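Local coordinates for protein chloromuconate cycloisomerase (Rhodococcus opacus, PDB 4M0X) that belongs to the enolase superfamily, joining an N-terminal capping domain to a barrel domain that holds a manganese ion, at residues Met8-Val13 against Ile69-Leu74; Ile33-Val38 against Val358-Glu363; Ile107-Trp112 against Ser304-Ile309. All coordinates share one frame; numbering follows the deposited sequence.

How the contacts relate
The chain opens contact 1 with strand residues 8-13 and contact 2 with residues 33-38 of the neighbouring antiparallel strand. Contact 1 closes first, at 69-74, so these two loops cross. Once it is closed, residues 107-112 start contact 3, which ends at 304-309 and is nested inside the long loop that contact 2 completes at 358-363. Contact 1 is internal to the N-terminal domain, setting a helix on its sheet. The other two tie that sheet and helix 101-118 to late parts of the chain. The contacts also touch one another: T11 and L35 pair through their backbones, I107 packs on M8, I70 and L74, and V38 meets A110.

Contact 1: residues Met8-Val13 against Ile69-Leu74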
loop_
_atom_site.group_PDB
_atom_site.type_symbol
_atom_site.label_atom_id
_atom_site.label_comp_id
_atom_site.label_asym_id
_atom_site.label_seq_id
_atom_site.Cartn_x
_atom_site.Cartn_y
_atom_site.Cartn_z
ATOM N N MET A 8 -49.362 11.989 -11.763
ATOM C CA MET A 8 -48.472 10.853 -11.815
ATOM C C MET A 8 -49.149 9.747 -11.035
ATOM O O MET A 8 -49.424 9.905 -9.847
ATOM C CB MET A 8 -47.111 11.185 -11.208
ATOM C CG MET A 8 -46.210 9.964 -11.049
ATOM S SD MET A 8 -44.571 10.346 -10.416
ATOM C CE MET A 8 -44.894 10.908 -8.746
ATOM N N SER A 9 -49.436 8.646 -11.721
ATOM C CA SER A 9 -50.000 7.444 -11.101
ATOM C C SER A 9 -48.982 6.289 -11.099
ATOM O O SER A 9 -48.132 6.177 -12.002
ATOM C CB SER A 9 -51.239 7.018 -11.854
ATOM O OG SER A 9 -50.861 6.532 -13.127
ATOM N N ALA A 10 -49.080 5.434 -10.087
ATOM C CA ALA A 10 -48.232 4.256 -9.961
ATOM C C ALA A 10 -49.098 2.997 -9.705
ATOM O O ALA A 10 -49.642 2.803 -8.603
ATOM C CB ALA A 10 -47.210 4.466 -8.854
ATOM N N THR A 11 -49.215 2.157 -10.727
ATOM C CA THR A 11 -50.135 1.022 -10.729
ATOM C C THR A 11 -49.376 -0.297 -10.812
ATOM O O THR A 11 -48.587 -0.520 -11.764
ATOM C CB THR A 11 -50.998 1.020 -11.998
ATOM O OG1 THR A 11 -51.719 2.256 -12.117
ATOM C CG2 THR A 11 -51.938 -0.174 -12.002
ATOM N N ILE A 12 -49.661 -1.171 -9.849
ATOM C CA ILE A 12 -49.057 -2.490 -9.756
ATOM C C ILE A 12 -49.649 -3.418 -10.860
ATOM O O ILE A 12 -50.865 -3.613 -10.943
ATOM C CB ILE A 12 -49.210 -3.025 -8.306
ATOM C CG1 ILE A 12 -48.544 -2.062 -7.314
ATOM C CG2 ILE A 12 -48.625 -4.412 -8.113
ATOM C CD1 ILE A 12 -49.013 -2.232 -5.870
ATOM N N VAL A 13 -48.784 -3.950 -11.725
ATOM C CA VAL A 13 -49.213 -4.812 -12.831
ATOM C C VAL A 13 -48.606 -6.220 -12.742
ATOM O O VAL A 13 -47.417 -6.387 -12.415
ATOM C CB VAL A 13 -48.786 -4.210 -14.179
ATOM C CG1 VAL A 13 -49.185 -5.145 -15.328
ATOM C CG2 VAL A 13 -49.314 -2.805 -14.334
ATOM N N ILE A 69 -43.829 4.559 -1.963
ATOM C CA ILE A 69 -42.736 5.544 -1.928
ATOM C C ILE A 69 -42.961 6.562 -3.018
ATOM O O ILE A 69 -42.799 7.775 -2.816
ATOM C CB ILE A 69 -41.359 4.867 -2.095
ATOM C CG1 ILE A 69 -40.929 4.181 -0.798
ATOM C CG2 ILE A 69 -40.293 5.854 -2.502
ATOM C CD1 ILE A 69 -40.745 5.129 0.375
ATOM N N ILE A 70 -43.373 6.057 -4.170
ATOM C CA ILE A 70 -43.712 6.923 -5.278
ATOM C C ILE A 70 -44.907 7.818 -4.912
ATOM O O ILE A 70 -44.767 9.051 -4.914
ATOM C CB ILE A 70 -43.937 6.125 -6.567
ATOM C CG1 ILE A 70 -42.590 5.566 -7.053
ATOM C CG2 ILE A 70 -44.544 6.999 -7.639
ATOM C CD1 ILE A 70 -42.683 4.486 -8.115
ATOM N N ASP A 71 -46.051 7.201 -4.576
ATOM C CA ASP A 71 -47.290 7.955 -4.273
ATOM C C ASP A 71 -47.038 8.932 -3.155
ATOM O O ASP A 71 -47.352 10.090 -3.316
ATOM C CB ASP A 71 -48.495 7.071 -3.918
ATOM C CG ASP A 71 -49.114 6.409 -5.125
ATOM O OD1 ASP A 71 -48.856 6.835 -6.268
ATOM O OD2 ASP A 71 -49.857 5.428 -4.953
ATOM N N GLN A 72 -46.429 8.492 -2.053
ATOM C CA GLN A 72 -46.412 9.326 -0.867
ATOM C C GLN A 72 -45.202 10.230 -0.732
ATOM O O GLN A 72 -45.372 11.415 -0.373
ATOM C CB GLN A 72 -46.604 8.503 0.395
ATOM C CG GLN A 72 -46.615 9.320 1.678
ATOM C CD GLN A 72 -46.879 8.472 2.915
ATOM O OE1 GLN A 72 -47.302 7.306 2.821
ATOM N NE2 GLN A 72 -46.642 9.064 4.089
ATOM N N TYR A 73 -43.996 9.699 -0.981
ATOM C CA TYR A 73 -42.783 10.485 -0.672
ATOM C C TYR A 73 -42.062 11.078 -1.851
ATOM O O TYR A 73 -41.333 12.061 -1.702
ATOM C CB TYR A 73 -41.788 9.712 0.184
ATOM C CG TYR A 73 -42.332 9.308 1.522
ATOM C CD1 TYR A 73 -42.204 10.142 2.632
ATOM C CD2 TYR A 73 -42.978 8.086 1.677
ATOM C CE1 TYR A 73 -42.702 9.772 3.864
ATOM C CE2 TYR A 73 -43.485 7.701 2.901
ATOM C CZ TYR A 73 -43.337 8.541 3.988
ATOM O OH TYR A 73 -43.831 8.124 5.190
ATOM N N LEU A 74 -42.235 10.474 -3.019
ATOM C CA LEU A 74 -41.568 10.989 -4.204
ATOM C C LEU A 74 -42.433 11.997 -4.934
ATOM O O LEU A 74 -41.923 13.003 -5.399
ATOM C CB LEU A 74 -41.120 9.831 -5.121
ATOM C CG LEU A 74 -39.919 8.997 -4.610
ATOM C CD1 LEU A 74 -39.418 7.958 -5.609
ATOM C CD2 LEU A 74 -38.786 9.906 -4.195
HETATM O O HOH W 1 -50.718 6.019 -7.759
#
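M8 reaches I70 because its CG stands anti to the backbone N (chi1 171°) and the chain then bends at its last torsion (chi3 67°), turning CE toward the helix. On I70 it is the branch methyl CG2 that is opposite the backbone N and faces the strand, while CG1 lies beside that nitrogen. M8 CE ends 4.1 Å from I70 CG2, the two side chains crossing at about a right angle. The same CG2 also meets A10 CB, at 3.9 Å, so one methyl group bridges two strand positions. M8 and A10 are alternate residues of the strand and therefore present the same side to the helix; a long, flexible thioether spans the wider part of the interface, and alanine suits the place where the backbones come closest, the A10 and D71 CA atoms being 6.9 Å apart.

A polar margin borders this apolar patch. A water accepts from A10 N at 2.9 Å and lies beside the D71 carboxylate, although its bond to OD1 is modelled too short to be trusted. The firmer partner of D71 is K67, one helical turn earlier, which forms a salt bridge with OD2 and also bonds A10 O. I70 continues onto V36 of strand 27-40 and A103 of helix 101-118. With the axes of segments 8-13 and 69-74 8.4 Å apart at closest and their N-to-C directions 146° apart, nearer antiparallel than parallel, the arrangement is that of a helix lying on an antiparallel sheet, as in the alpha+beta N-terminal domain of the enolase superfamily.

Contact 2: residues Ile33-Val38 against Val358-Glu363; sequences IVLVRV and VNLDEE
R37 and L35, alternate residues on one side of strand 33-38, both meet L360, and R37 goes on to E362. The apolar part centres on L360. Its CD2 meets L35 CD2 tip to tip at 3.7 Å, two branched leucine ends filling the buried side of the contact. Its other methyl, CD1, lies over one face of the R37 guanidinium, 3.7 Å from CZ, and also borders the CD methylene. The leucine thus serves two neighbours at once, and is set across the arginine chain.

The ionic part lies further out. R37 NH2 forms a salt bridge with E362 OE1 at 2.7 Å, but the hydrogen bond within it is weak, its N-H...O angle being 141°. OE1 sits at the guanidinium edge, near its plane; the carboxylate plane, however, is turned 76° from that of the guanidinium, so this is a one-oxygen contact and not a flat two-pronged pair. The bend of the arginine chain at chi3 (91°) sets the group across the leucine with its end toward the glutamate. R37 NE has a separate salt bridge, to E45.

A weak capping bond marks the start of the helix that carries E362. D361 is the N-cap of helix 362-368, and its OD1 accepts from E363 N at 2.9 Å; OD2 pairs with R364.

Chemically, an apolar methyl covers a face of the arginine while carboxylates engage NE and NH2. Such an arrangement would hold the guanidinium by its edge and face together, joining strand 27-40 of the N-terminal domain to the stretch that leads into the C-terminal helix 362-368. The two carboxylates would probably favour the positive charge, that of the exposed E362 less strongly, since solvent is likely to screen it.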
loop_
_atom_site.group_PDB
_atom_site.type_symbol
_atom_site.label_atom_id
_atom_site.label_comp_id
_atom_site.label_asym_id
_atom_site.label_seq_id
_atom_site.Cartn_x
_atom_site.Cartn_y
_atom_site.Cartn_z
ATOM N N ILE A 33 -44.633 -5.491 -11.928
ATOM C CA ILE A 33 -44.038 -4.181 -12.113
ATOM C C ILE A 33 -44.964 -3.148 -11.519
ATOM O O ILE A 33 -46.161 -3.406 -11.336
ATOM C CB ILE A 33 -43.768 -3.864 -13.605
ATOM C CG1 ILE A 33 -45.057 -3.498 -14.336
ATOM C CG2 ILE A 33 -43.056 -5.032 -14.297
ATOM C CD1 ILE A 33 -44.847 -2.888 -15.709
ATOM N N VAL A 34 -44.416 -1.991 -11.182
ATOM C CA VAL A 34 -45.250 -0.844 -10.956
ATOM C C VAL A 34 -45.169 -0.073 -12.265
ATOM O O VAL A 34 -44.066 0.260 -12.716
ATOM C CB VAL A 34 -44.748 0.009 -9.758
ATOM C CG1 VAL A 34 -45.659 1.201 -9.515
ATOM C CG2 VAL A 34 -44.674 -0.826 -8.489
ATOM N N LEU A 35 -46.297 0.200 -12.911
ATOM C CA LEU A 35 -46.226 1.094 -14.084
ATOM C C LEU A 35 -46.432 2.572 -13.725
ATOM O O LEU A 35 -47.494 2.946 -13.252
ATOM C CB LEU A 35 -47.175 0.672 -15.212
ATOM C CG LEU A 35 -46.932 1.648 -16.358
ATOM C CD1 LEU A 35 -46.041 1.012 -17.401
ATOM C CD2 LEU A 35 -48.216 2.158 -16.976
ATOM N N VAL A 36 -45.413 3.404 -13.925
ATOM C CA VAL A 36 -45.533 4.841 -13.584
ATOM C C VAL A 36 -45.961 5.656 -14.786
ATOM O O VAL A 36 -45.553 5.366 -15.919
ATOM C CB VAL A 36 -44.268 5.426 -12.976
ATOM C CG1 VAL A 36 -44.314 6.958 -12.988
ATOM C CG2 VAL A 36 -44.119 4.918 -11.558
ATOM N N ARG A 37 -46.825 6.640 -14.538
ATOM C CA ARG A 37 -47.337 7.487 -15.600
ATOM C C ARG A 37 -47.270 8.904 -15.196
ATOM O O ARG A 37 -47.638 9.269 -14.076
ATOM C CB ARG A 37 -48.767 7.146 -15.927
ATOM C CG ARG A 37 -48.861 5.851 -16.696
ATOM C CD ARG A 37 -50.296 5.402 -16.642
ATOM N NE ARG A 37 -51.042 5.933 -17.771
ATOM C CZ ARG A 37 -52.339 5.760 -17.933
ATOM N NH1 ARG A 37 -53.020 5.093 -17.009
ATOM N NH2 ARG A 37 -52.927 6.274 -19.000
ATOM N N VAL A 38 -46.766 9.707 -16.113
ATOM C CA VAL A 38 -46.550 11.110 -15.853
ATOM C C VAL A 38 -47.308 11.786 -16.972
ATOM O O VAL A 38 -47.041 11.501 -18.136
ATOM C CB VAL A 38 -45.039 11.475 -15.865
ATOM C CG1 VAL A 38 -44.827 12.868 -15.307
ATOM C CG2 VAL A 38 -44.231 10.508 -15.015
ATOM N N VAL A 358 -41.741 2.796 -26.953
ATOM C CA VAL A 358 -42.919 1.925 -26.795
ATOM C C VAL A 358 -44.018 2.752 -26.180
ATOM O O VAL A 358 -43.718 3.699 -25.463
ATOM C CB VAL A 358 -42.675 0.716 -25.860
ATOM C CG1 VAL A 358 -41.851 -0.355 -26.566
ATOM C CG2 VAL A 358 -42.018 1.171 -24.568
ATOM N N ASN A 359 -45.273 2.386 -26.444
ATOM C CA ASN A 359 -46.429 3.148 -25.984
ATOM C C ASN A 359 -47.342 2.338 -25.095
ATOM O O ASN A 359 -47.411 1.119 -25.229
ATOM C CB ASN A 359 -47.188 3.639 -27.184
ATOM C CG ASN A 359 -46.419 4.698 -27.954
ATOM O OD1 ASN A 359 -45.958 4.448 -29.061
ATOM N ND2 ASN A 359 -46.262 5.890 -27.359
ATOM N N LEU A 360 -48.023 2.990 -24.154
ATOM C CA LEU A 360 -49.040 2.277 -23.387
ATOM C C LEU A 360 -50.147 1.626 -24.225
ATOM O O LEU A 360 -50.601 2.161 -25.234
ATOM C CB LEU A 360 -49.714 3.197 -22.398
ATOM C CG LEU A 360 -49.175 3.046 -20.996
ATOM C CD1 LEU A 360 -50.089 3.824 -20.063
ATOM C CD2 LEU A 360 -49.055 1.583 -20.583
ATOM N N ASP A 361 -50.594 0.469 -23.779
ATOM C CA ASP A 361 -51.871 -0.028 -24.211
ATOM C C ASP A 361 -52.780 -0.004 -22.996
ATOM O O ASP A 361 -52.664 -0.847 -22.110
ATOM C CB ASP A 361 -51.743 -1.435 -24.773
ATOM C CG ASP A 361 -53.081 -2.039 -25.153
ATOM O OD1 ASP A 361 -54.095 -1.819 -24.431
ATOM O OD2 ASP A 361 -53.099 -2.768 -26.173
ATOM N N GLU A 362 -53.707 0.944 -22.975
ATOM C CA GLU A 362 -54.475 1.188 -21.754
ATOM C C GLU A 362 -55.470 0.076 -21.409
ATOM O O GLU A 362 -55.871 -0.089 -20.264
ATOM C CB GLU A 362 -55.107 2.568 -21.796
ATOM C CG GLU A 362 -54.064 3.646 -21.616
ATOM C CD GLU A 362 -54.643 4.943 -21.111
ATOM O OE1 GLU A 362 -55.132 4.974 -19.947
ATOM O OE2 GLU A 362 -54.608 5.933 -21.878
ATOM N N GLU A 363 -55.829 -0.711 -22.402
ATOM C CA GLU A 363 -56.684 -1.843 -22.142
ATOM C C GLU A 363 -55.883 -2.930 -21.446
ATOM O O GLU A 363 -56.337 -3.490 -20.435
ATOM C CB GLU A 363 -57.349 -2.357 -23.432
ATOM C CG GLU A 363 -58.138 -3.649 -23.289
ATOM C CD GLU A 363 -59.211 -3.620 -22.208
ATOM O OE1 GLU A 363 -59.569 -2.531 -21.690
ATOM O OE2 GLU A 363 -59.706 -4.724 -21.879
#

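Contact 3: residues Ile107-Trp112 against Ser304-Ile309; sequences IETALW and SVMGAI
T109 and I309 mark the closest backbone approach of the two helices, their CA atoms 7.7 Å apart. T109 is the hub on the 107-112 side, and its two branches have different partners. Its OG1 lies 3.7 Å from I309 CG2, the two side chains lying alongside and pointing opposite ways, while its CG2 meets M306 CE at 3.9 Å. M306 comes to this methyl by a folded route: two successive bends, chi2 66° and chi3 60°, curl the thioether so that CE meets the threonine, the two side chains lying roughly perpendicular. A compact beta-branched residue suits this closest approach, offering a separate branch to each partner, whereas the pliable methionine and the branched isoleucine, one turn apart, meet it from the other helix.

On the same helix as T109, E108, its neighbour in sequence, and W112, a turn further on from E108, are linked by a weak bond, W112 NE1 donating to E108 OE2 at 3.2 Å. Backbone N-H groups also grip E108, OE1 being held by L278 and OE2 by S279, so the buried carboxylate has three N-H donors, one of them weak, which would offset a negative charge there.

I272 of helix 272-275 packs against T109, M306 and I309 alike, closing one flank of the contact. A110 turns instead toward V36 and V38 of strand 27-40, and V305 of the other helix reaches L35 of that strand. Helix 101-118 is thereby placed between the N-terminal sheet, helix 86-96, which I107 and E108 touch, and helix 304-316 of the barrel domain.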
loop_
_atom_site.group_PDB
_atom_site.type_symbol
_atom_site.label_atom_id
_atom_site.label_comp_id
_atom_site.label_asym_id
_atom_site.label_seq_id
_atom_site.Cartn_x
_atom_site.Cartn_y
_atom_site.Cartn_z
ATOM N N ILE A 107 -39.711 6.780 -12.153
ATOM C CA ILE A 107 -39.969 8.209 -12.341
ATOM C C ILE A 107 -38.957 8.914 -13.254
ATOM O O ILE A 107 -39.351 9.618 -14.200
ATOM C CB ILE A 107 -39.940 8.924 -11.015
ATOM C CG1 ILE A 107 -41.058 8.373 -10.152
ATOM C CG2 ILE A 107 -40.030 10.433 -11.219
ATOM C CD1 ILE A 107 -41.229 9.063 -8.807
ATOM N N GLU A 108 -37.660 8.780 -12.948
ATOM C CA GLU A 108 -36.633 9.436 -13.763
ATOM C C GLU A 108 -36.829 8.972 -15.196
ATOM O O GLU A 108 -36.769 9.761 -16.123
ATOM C CB GLU A 108 -35.214 9.110 -13.264
ATOM C CG GLU A 108 -34.082 9.936 -13.904
ATOM C CD GLU A 108 -33.263 9.170 -14.942
ATOM O OE1 GLU A 108 -33.829 8.300 -15.617
ATOM O OE2 GLU A 108 -32.046 9.427 -15.111
ATOM N N THR A 109 -37.111 7.687 -15.360
ATOM C CA THR A 109 -37.226 7.068 -16.668
ATOM C C THR A 109 -38.517 7.537 -17.399
ATOM O O THR A 109 -38.480 7.955 -18.550
ATOM C CB THR A 109 -37.022 5.537 -16.463
ATOM O OG1 THR A 109 -35.900 5.100 -17.212
ATOM C CG2 THR A 109 -38.233 4.649 -16.702
ATOM N N ALA A 110 -39.653 7.523 -16.709
ATOM C CA ALA A 110 -40.883 8.062 -17.267
ATOM C C ALA A 110 -40.677 9.487 -17.739
ATOM O O ALA A 110 -41.153 9.852 -18.814
ATOM C CB ALA A 110 -41.995 8.016 -16.244
ATOM N N LEU A 111 -39.985 10.288 -16.922
ATOM C CA LEU A 111 -39.593 11.627 -17.287
ATOM C C LEU A 111 -38.810 11.737 -18.594
ATOM O O LEU A 111 -39.072 12.651 -19.399
ATOM C CB LEU A 111 -38.798 12.245 -16.170
ATOM C CG LEU A 111 -39.490 13.291 -15.317
ATOM C CD1 LEU A 111 -40.996 13.361 -15.505
ATOM C CD2 LEU A 111 -39.090 13.029 -13.876
ATOM N N TRP A 112 -37.855 10.833 -18.816
ATOM C CA TRP A 112 -37.135 10.816 -20.088
ATOM C C TRP A 112 -38.022 10.381 -21.272
ATOM O O TRP A 112 -37.957 10.969 -22.356
ATOM C CB TRP A 112 -35.898 9.945 -20.016
ATOM C CG TRP A 112 -34.715 10.532 -19.319
ATOM C CD1 TRP A 112 -34.112 10.049 -18.196
ATOM C CD2 TRP A 112 -33.943 11.666 -19.734
ATOM N NE1 TRP A 112 -33.026 10.819 -17.867
ATOM C CE2 TRP A 112 -32.898 11.826 -18.792
ATOM C CE3 TRP A 112 -34.022 12.558 -20.814
ATOM C CZ2 TRP A 112 -31.951 12.855 -18.881
ATOM C CZ3 TRP A 112 -33.072 13.586 -20.899
ATOM C CH2 TRP A 112 -32.044 13.712 -19.936
ATOM N N SER A 304 -41.305 -4.944 -21.446
ATOM C CA SER A 304 -40.872 -4.120 -22.567
ATOM C C SER A 304 -40.793 -2.630 -22.267
ATOM O O SER A 304 -40.076 -1.914 -22.969
ATOM C CB SER A 304 -41.713 -4.384 -23.793
ATOM O OG SER A 304 -41.333 -5.640 -24.330
ATOM N N VAL A 305 -41.496 -2.167 -21.229
ATOM C CA VAL A 305 -41.422 -0.751 -20.854
ATOM C C VAL A 305 -39.996 -0.295 -20.462
ATOM O O VAL A 305 -39.443 0.615 -21.102
ATOM C CB VAL A 305 -42.434 -0.382 -19.751
ATOM C CG1 VAL A 305 -42.354 1.114 -19.400
ATOM C CG2 VAL A 305 -43.844 -0.781 -20.160
ATOM N N MET A 306 -39.410 -0.918 -19.430
ATOM C CA MET A 306 -38.025 -0.652 -19.005
ATOM C C MET A 306 -37.002 -1.247 -19.999
ATOM O O MET A 306 -35.953 -0.641 -20.275
ATOM C CB MET A 306 -37.795 -1.177 -17.566
ATOM C CG MET A 306 -36.352 -1.155 -17.023
ATOM S SD MET A 306 -35.607 0.477 -16.781
ATOM C CE MET A 306 -36.710 1.262 -15.595
ATOM N N GLY A 307 -37.337 -2.421 -20.543
ATOM C CA GLY A 307 -36.516 -3.080 -21.551
ATOM C C GLY A 307 -36.221 -2.200 -22.748
ATOM O O GLY A 307 -35.063 -2.107 -23.185
ATOM N N ALA A 308 -37.259 -1.554 -23.279
ATOM C CA ALA A 308 -37.092 -0.534 -24.333
ATOM C C ALA A 308 -36.123 0.631 -23.982
ATOM O O ALA A 308 -35.256 0.939 -24.784
ATOM C CB ALA A 308 -38.441 -0.003 -24.802
ATOM N N ILE A 309 -36.249 1.268 -22.818
ATOM C CA ILE A 309 -35.362 2.403 -22.516
ATOM C C ILE A 309 -33.949 1.865 -22.314
ATOM O O ILE A 309 -32.996 2.409 -22.863
ATOM C CB ILE A 309 -35.880 3.361 -21.379
ATOM C CG1 ILE A 309 -34.967 4.552 -21.175
ATOM C CG2 ILE A 309 -36.016 2.685 -20.016
ATOM C CD1 ILE A 309 -34.580 5.268 -22.450
#